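PDB 5U1T: separin from Saccharomyces cerevisiae, which cleaves the Scc1 subunit of cohesin at the onset of anaphase as a caspase-like cysteine protease held inactive by securin for most of the cell cycle. Local coordinates for residues I962-L966 with I1283-V1289; S1047-T1051 with T1159-L1163. All coordinates share one frame. Residues are numbered along the deposited sequence.

Overall arrangement
Following the chain from its N terminus, strand 960-962 runs into the loop that supplies 962-966. Contact 1 returns to that loop only at 1283-1289, after 316 intervening residues. Contact 2 falls wholly within this interval: helix 1036-1054 meets strand 1157-1163, closing an inner loop of 107 residues. The two contacts are centred about 13 Å apart and adjoin through Ile962, whose N lies 3.2 Å from His1160 O, probably a hydrogen bond, and whose CD1 lies 3.8 Å from Leu1050 CG. Strand 960-962 thus borders 1157-1163 in a mixed sheet; contact 2 packs a helix on that sheet, and contact 1 ties the exit of the strand to the start of helix 1287-1294.

Contact 1 of 2, residues I962-L966 with I1283-V1289; sequences IPSSL and IKVEDWV
Ile962 ends its strand in extended conformation (phi/psi -160/143), with CB directed away from 1283-1289, and a cis peptide joins it to Pro963. The Pro963 carbonyl accepts a hydrogen bond from Trp1288 NE1 at 2.6 Å, meeting the indole edge near its plane; chi1 p and chi2 near -92° set the ring for this. Pro963 CG also lies 3.6 Å from Glu1286 OE1. Ser964 O receives Glu1286 N at 2.8 Å, almost linearly (176°). Ser965 then pairs with Val1285 in a single antiparallel bridge, CA to CA 4.5 Å; because the bonds come from the flanking residues, it is a non-hydrogen-bonded pair. Ser965 OG (chi1 t) adds a weak bond to Lys1284 O at 3.4 Å. Leu966 N completes the bridge, reaching Lys1284 O at 3.0 Å, while its CD2 sits 3.6 Å from Glu1286 OE2. Glu1286 takes the N-cap position, so the bridge runs directly into a helix, whose first turn bonds Val1289 N to Glu1286 O at 3.2 Å. Around this join, Ile962 packs on helix 1036-1054, Val1289 on helix 1303-1320, and Trp1288 on Arg1157 and Thr1159 of strand 1157-1163.

Contact 2 of 2, residues S1047-T1051 with T1159-L1163; sequences SLTLT and THLRL
Arg1162 dominates this buried contact, with 88 Å² of its surface covered by the helical segment 1047-1051. It projects from the extended strand 1159-1163 with CB toward the helix; chi1 m and chi2 t carry its aliphatic part across the gap, and chi3 near 128° turns the guanidinium at its end. The axes of the two short segments approach to 10.1 Å at a signed crossing angle of -98°, nearly perpendicular; of the strand segment, His1160 and Arg1162, whose CB atoms point toward the helix, make the contact. CA atoms pair most closely as Leu1048 with Arg1162 (8.2 Å) and Thr1051 with Leu1161 (8.4 Å). Leu1048 CB lies over one face of the guanidinium, 3.5 Å from Arg1162 NH2, whereas Ser1047 OG lies at the guanidinium edge, 3.5 Å from the same NH2. This is helix-on-sheet packing of an alpha/beta layer: strand 1157-1163 lies between antiparallel neighbours 960-962 and 1146-1152, in a mixed sheet separate from the six-stranded one that leads to the probable catalytic Cys1497. One turn along the helix, Thr1051 (chi1 m) points at the strand and bends OG1 back to Ser1047 O at 2.7 Å, the carbonyl that also accepts Thr1051 N at 2.9 Å. Its CG2 is thereby placed 3.9 Å from Arg1162 CD, and its OG1 3.9 Å from His1160 CD2 at the imidazole edge. His1160 ND1 is hydrogen-bonded to Ser1149 OG on strand 1146-1152. Between His1160 and Arg1162, Leu1161 points away from the helix and touches Leu1148.

Contact 1 of 2, residues I962-L966 with I1283-V1289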
loop_
_atom_site.group_PDB
_atom_site.type_symbol
_atom_site.label_atom_id
_atom_site.label_comp_id
_atom_site.label_asym_id
_atom_site.label_seq_id
_atom_site.Cartn_x
_atom_site.Cartn_y
_atom_site.Cartn_z
ATOM N N ILE A 962 -19.540 -33.990 38.818
ATOM C CA ILE A 962 -20.043 -34.801 37.734
ATOM C C ILE A 962 -19.137 -36.000 37.584
ATOM O O ILE A 962 -17.960 -35.883 37.749
ATOM C CB ILE A 962 -20.106 -33.964 36.447
ATOM C CG1 ILE A 962 -20.519 -34.778 35.254
ATOM C CG2 ILE A 962 -18.790 -33.306 36.161
ATOM C CD1 ILE A 962 -21.381 -33.993 34.312
ATOM N N PRO A 963 -19.666 -37.164 37.267
ATOM C CA PRO A 963 -20.930 -37.667 37.768
ATOM C C PRO A 963 -21.000 -37.737 39.260
ATOM O O PRO A 963 -20.100 -38.176 39.926
ATOM C CB PRO A 963 -20.939 -39.073 37.228
ATOM C CG PRO A 963 -19.521 -39.464 37.260
ATOM C CD PRO A 963 -18.704 -38.239 37.057
ATOM N N SER A 964 -22.117 -37.308 39.780
ATOM C CA SER A 964 -22.316 -37.294 41.193
ATOM C C SER A 964 -23.460 -38.214 41.574
ATOM O O SER A 964 -23.463 -38.783 42.633
ATOM C CB SER A 964 -22.604 -35.871 41.621
ATOM O OG SER A 964 -23.707 -35.397 40.896
ATOM N N SER A 965 -24.416 -38.363 40.681
ATOM C CA SER A 965 -25.574 -39.173 40.904
ATOM C C SER A 965 -25.668 -40.254 39.844
ATOM O O SER A 965 -25.322 -40.051 38.710
ATOM C CB SER A 965 -26.810 -38.292 40.929
ATOM O OG SER A 965 -28.001 -39.014 41.100
ATOM N N LEU A 966 -26.159 -41.410 40.240
ATOM C CA LEU A 966 -26.474 -42.479 39.322
ATOM C C LEU A 966 -27.822 -42.278 38.692
ATOM O O LEU A 966 -28.782 -41.980 39.362
ATOM C CB LEU A 966 -26.478 -43.804 40.061
ATOM C CG LEU A 966 -25.127 -44.456 40.277
ATOM C CD1 LEU A 966 -25.221 -45.556 41.304
ATOM C CD2 LEU A 966 -24.664 -45.023 38.959
ATOM N N ILE A 1283 -32.499 -41.127 45.545
ATOM C CA ILE A 1283 -31.360 -40.761 44.701
ATOM C C ILE A 1283 -30.077 -41.406 45.202
ATOM O O ILE A 1283 -29.674 -41.178 46.326
ATOM C CB ILE A 1283 -31.136 -39.250 44.655
ATOM C CG1 ILE A 1283 -32.334 -38.561 44.053
ATOM C CG2 ILE A 1283 -29.908 -38.916 43.857
ATOM C CD1 ILE A 1283 -32.312 -37.090 44.322
ATOM N N LYS A 1284 -29.422 -42.194 44.361
ATOM C CA LYS A 1284 -28.182 -42.831 44.768
ATOM C C LYS A 1284 -26.979 -42.010 44.301
ATOM O O LYS A 1284 -26.934 -41.543 43.166
ATOM C CB LYS A 1284 -28.129 -44.273 44.241
ATOM C CG LYS A 1284 -29.273 -45.197 44.793
ATOM C CD LYS A 1284 -28.944 -45.911 46.145
ATOM C CE LYS A 1284 -30.109 -46.827 46.618
ATOM N NZ LYS A 1284 -29.722 -48.013 47.511
ATOM N N VAL A 1285 -26.031 -41.806 45.210
ATOM C CA VAL A 1285 -24.833 -41.007 44.965
ATOM C C VAL A 1285 -23.726 -41.877 44.389
ATOM O O VAL A 1285 -23.626 -43.035 44.734
ATOM C CB VAL A 1285 -24.352 -40.345 46.276
ATOM C CG1 VAL A 1285 -22.990 -39.795 46.125
ATOM C CG2 VAL A 1285 -25.295 -39.247 46.695
ATOM N N GLU A 1286 -22.913 -41.336 43.495
ATOM C CA GLU A 1286 -21.784 -42.078 42.920
ATOM C C GLU A 1286 -20.761 -42.555 43.963
ATOM O O GLU A 1286 -20.587 -41.929 45.007
ATOM C CB GLU A 1286 -21.089 -41.208 41.875
ATOM C CG GLU A 1286 -21.696 -41.307 40.498
ATOM C CD GLU A 1286 -20.929 -42.270 39.607
ATOM O OE1 GLU A 1286 -19.670 -42.224 39.610
ATOM O OE2 GLU A 1286 -21.584 -43.071 38.902
ATOM N N ASP A 1287 -20.078 -43.654 43.669
ATOM C CA ASP A 1287 -19.158 -44.246 44.636
ATOM C C ASP A 1287 -18.035 -43.306 45.045
ATOM O O ASP A 1287 -17.648 -43.287 46.219
ATOM C CB ASP A 1287 -18.529 -45.527 44.093
ATOM C CG ASP A 1287 -19.449 -46.713 44.185
ATOM O OD1 ASP A 1287 -20.542 -46.576 44.765
ATOM O OD2 ASP A 1287 -19.081 -47.785 43.675
ATOM N N TRP A 1288 -17.508 -42.536 44.094
ATOM C CA TRP A 1288 -16.316 -41.752 44.380
ATOM C C TRP A 1288 -16.644 -40.656 45.369
ATOM O O TRP A 1288 -15.755 -40.152 46.043
ATOM C CB TRP A 1288 -15.708 -41.160 43.108
ATOM C CG TRP A 1288 -16.544 -40.111 42.443
ATOM C CD1 TRP A 1288 -17.454 -40.318 41.458
ATOM C CD2 TRP A 1288 -16.553 -38.695 42.711
ATOM N NE1 TRP A 1288 -18.030 -39.127 41.088
ATOM C CE2 TRP A 1288 -17.499 -38.114 41.840
ATOM C CE3 TRP A 1288 -15.853 -37.863 43.595
ATOM C CZ2 TRP A 1288 -17.764 -36.737 41.818
ATOM C CZ3 TRP A 1288 -16.124 -36.486 43.577
ATOM C CH2 TRP A 1288 -17.075 -35.945 42.696
ATOM N N VAL A 1289 -17.919 -40.291 45.463
ATOM C CA VAL A 1289 -18.360 -39.298 46.443
ATOM C C VAL A 1289 -18.385 -39.913 47.841
ATOM O O VAL A 1289 -17.937 -39.302 48.817
ATOM C CB VAL A 1289 -19.754 -38.745 46.104
ATOM C CG1 VAL A 1289 -20.259 -37.803 47.199
ATOM C CG2 VAL A 1289 -19.739 -38.051 44.734
#

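Contact 2 of 2, residues S1047-T1051 with T1159-L1163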
loop_
_atom_site.group_PDB
_atom_site.type_symbol
_atom_site.label_atom_id
_atom_site.label_comp_id
_atom_site.label_asym_id
_atom_site.label_seq_id
_atom_site.Cartn_x
_atom_site.Cartn_y
_atom_site.Cartn_z
ATOM N N SER A 1047 -18.493 -27.296 29.662
ATOM C CA SER A 1047 -18.437 -28.179 30.798
ATOM C C SER A 1047 -19.322 -27.655 31.940
ATOM O O SER A 1047 -19.860 -28.441 32.709
ATOM C CB SER A 1047 -17.000 -28.356 31.270
ATOM O OG SER A 1047 -16.623 -27.239 32.037
ATOM N N LEU A 1048 -19.482 -26.342 32.054
ATOM C CA LEU A 1048 -20.406 -25.812 33.045
ATOM C C LEU A 1048 -21.844 -26.198 32.705
ATOM O O LEU A 1048 -22.609 -26.578 33.584
ATOM C CB LEU A 1048 -20.292 -24.298 33.164
ATOM C CG LEU A 1048 -21.371 -23.636 34.025
ATOM C CD1 LEU A 1048 -21.338 -24.157 35.449
ATOM C CD2 LEU A 1048 -21.214 -22.147 34.025
ATOM N N THR A 1049 -22.210 -26.116 31.433
ATOM C CA THR A 1049 -23.551 -26.492 31.024
ATOM C C THR A 1049 -23.813 -27.976 31.299
ATOM O O THR A 1049 -24.890 -28.353 31.753
ATOM C CB THR A 1049 -23.789 -26.163 29.531
ATOM O OG1 THR A 1049 -23.579 -24.765 29.332
ATOM C CG2 THR A 1049 -25.219 -26.525 29.090
ATOM N N LEU A 1050 -22.816 -28.812 31.042
ATOM C CA LEU A 1050 -22.936 -30.244 31.296
ATOM C C LEU A 1050 -23.089 -30.507 32.790
ATOM O O LEU A 1050 -23.901 -31.327 33.217
ATOM C CB LEU A 1050 -21.723 -30.988 30.756
ATOM C CG LEU A 1050 -21.914 -32.493 30.869
ATOM C CD1 LEU A 1050 -23.105 -32.927 30.036
ATOM C CD2 LEU A 1050 -20.652 -33.254 30.492
ATOM N N THR A 1051 -22.306 -29.786 33.578
ATOM C CA THR A 1051 -22.328 -29.925 35.017
ATOM C C THR A 1051 -23.683 -29.525 35.593
ATOM O O THR A 1051 -24.261 -30.282 36.368
ATOM C CB THR A 1051 -21.211 -29.100 35.652
ATOM O OG1 THR A 1051 -19.956 -29.553 35.139
ATOM C CG2 THR A 1051 -21.215 -29.249 37.154
ATOM N N THR A 1159 -13.769 -38.012 36.880
ATOM C CA THR A 1159 -14.604 -37.147 37.704
ATOM C C THR A 1159 -14.094 -35.723 37.645
ATOM O O THR A 1159 -12.940 -35.478 37.328
ATOM C CB THR A 1159 -14.660 -37.627 39.172
ATOM O OG1 THR A 1159 -13.363 -37.531 39.763
ATOM C CG2 THR A 1159 -15.102 -39.070 39.232
ATOM N N HIS A 1160 -14.957 -34.778 37.963
ATOM C CA HIS A 1160 -14.635 -33.373 37.766
ATOM C C HIS A 1160 -15.428 -32.585 38.779
ATOM O O HIS A 1160 -16.516 -33.001 39.111
ATOM C CB HIS A 1160 -14.976 -32.965 36.330
ATOM C CG HIS A 1160 -15.237 -31.501 36.149
ATOM N ND1 HIS A 1160 -14.231 -30.563 36.095
ATOM C CD2 HIS A 1160 -16.396 -30.816 35.996
ATOM C CE1 HIS A 1160 -14.757 -29.363 35.923
ATOM N NE2 HIS A 1160 -16.068 -29.488 35.859
ATOM N N LEU A 1161 -14.914 -31.481 39.305
ATOM C CA LEU A 1161 -15.781 -30.670 40.151
ATOM C C LEU A 1161 -15.510 -29.172 40.108
ATOM O O LEU A 1161 -14.390 -28.751 39.876
ATOM C CB LEU A 1161 -15.730 -31.176 41.600
ATOM C CG LEU A 1161 -14.452 -31.541 42.334
ATOM C CD1 LEU A 1161 -13.638 -30.284 42.515
ATOM C CD2 LEU A 1161 -14.784 -32.167 43.674
ATOM N N ARG A 1162 -16.547 -28.364 40.320
ATOM C CA ARG A 1162 -16.424 -26.912 40.185
ATOM C C ARG A 1162 -16.461 -26.257 41.548
ATOM O O ARG A 1162 -17.410 -26.428 42.303
ATOM C CB ARG A 1162 -17.531 -26.347 39.290
ATOM C CG ARG A 1162 -17.603 -27.011 37.940
ATOM C CD ARG A 1162 -18.581 -26.314 37.011
ATOM N NE ARG A 1162 -17.954 -25.999 35.724
ATOM C CZ ARG A 1162 -17.542 -24.775 35.388
ATOM N NH1 ARG A 1162 -17.716 -23.770 36.252
ATOM N NH2 ARG A 1162 -16.956 -24.553 34.197
ATOM N N LEU A 1163 -15.413 -25.507 41.865
ATOM C CA LEU A 1163 -15.291 -24.863 43.172
ATOM C C LEU A 1163 -15.468 -23.362 43.032
ATOM O O LEU A 1163 -14.713 -22.718 42.314
ATOM C CB LEU A 1163 -13.934 -25.183 43.800
ATOM C CG LEU A 1163 -13.526 -26.659 43.728
ATOM C CD1 LEU A 1163 -12.098 -26.864 44.176
ATOM C CD2 LEU A 1163 -14.471 -27.484 44.569
#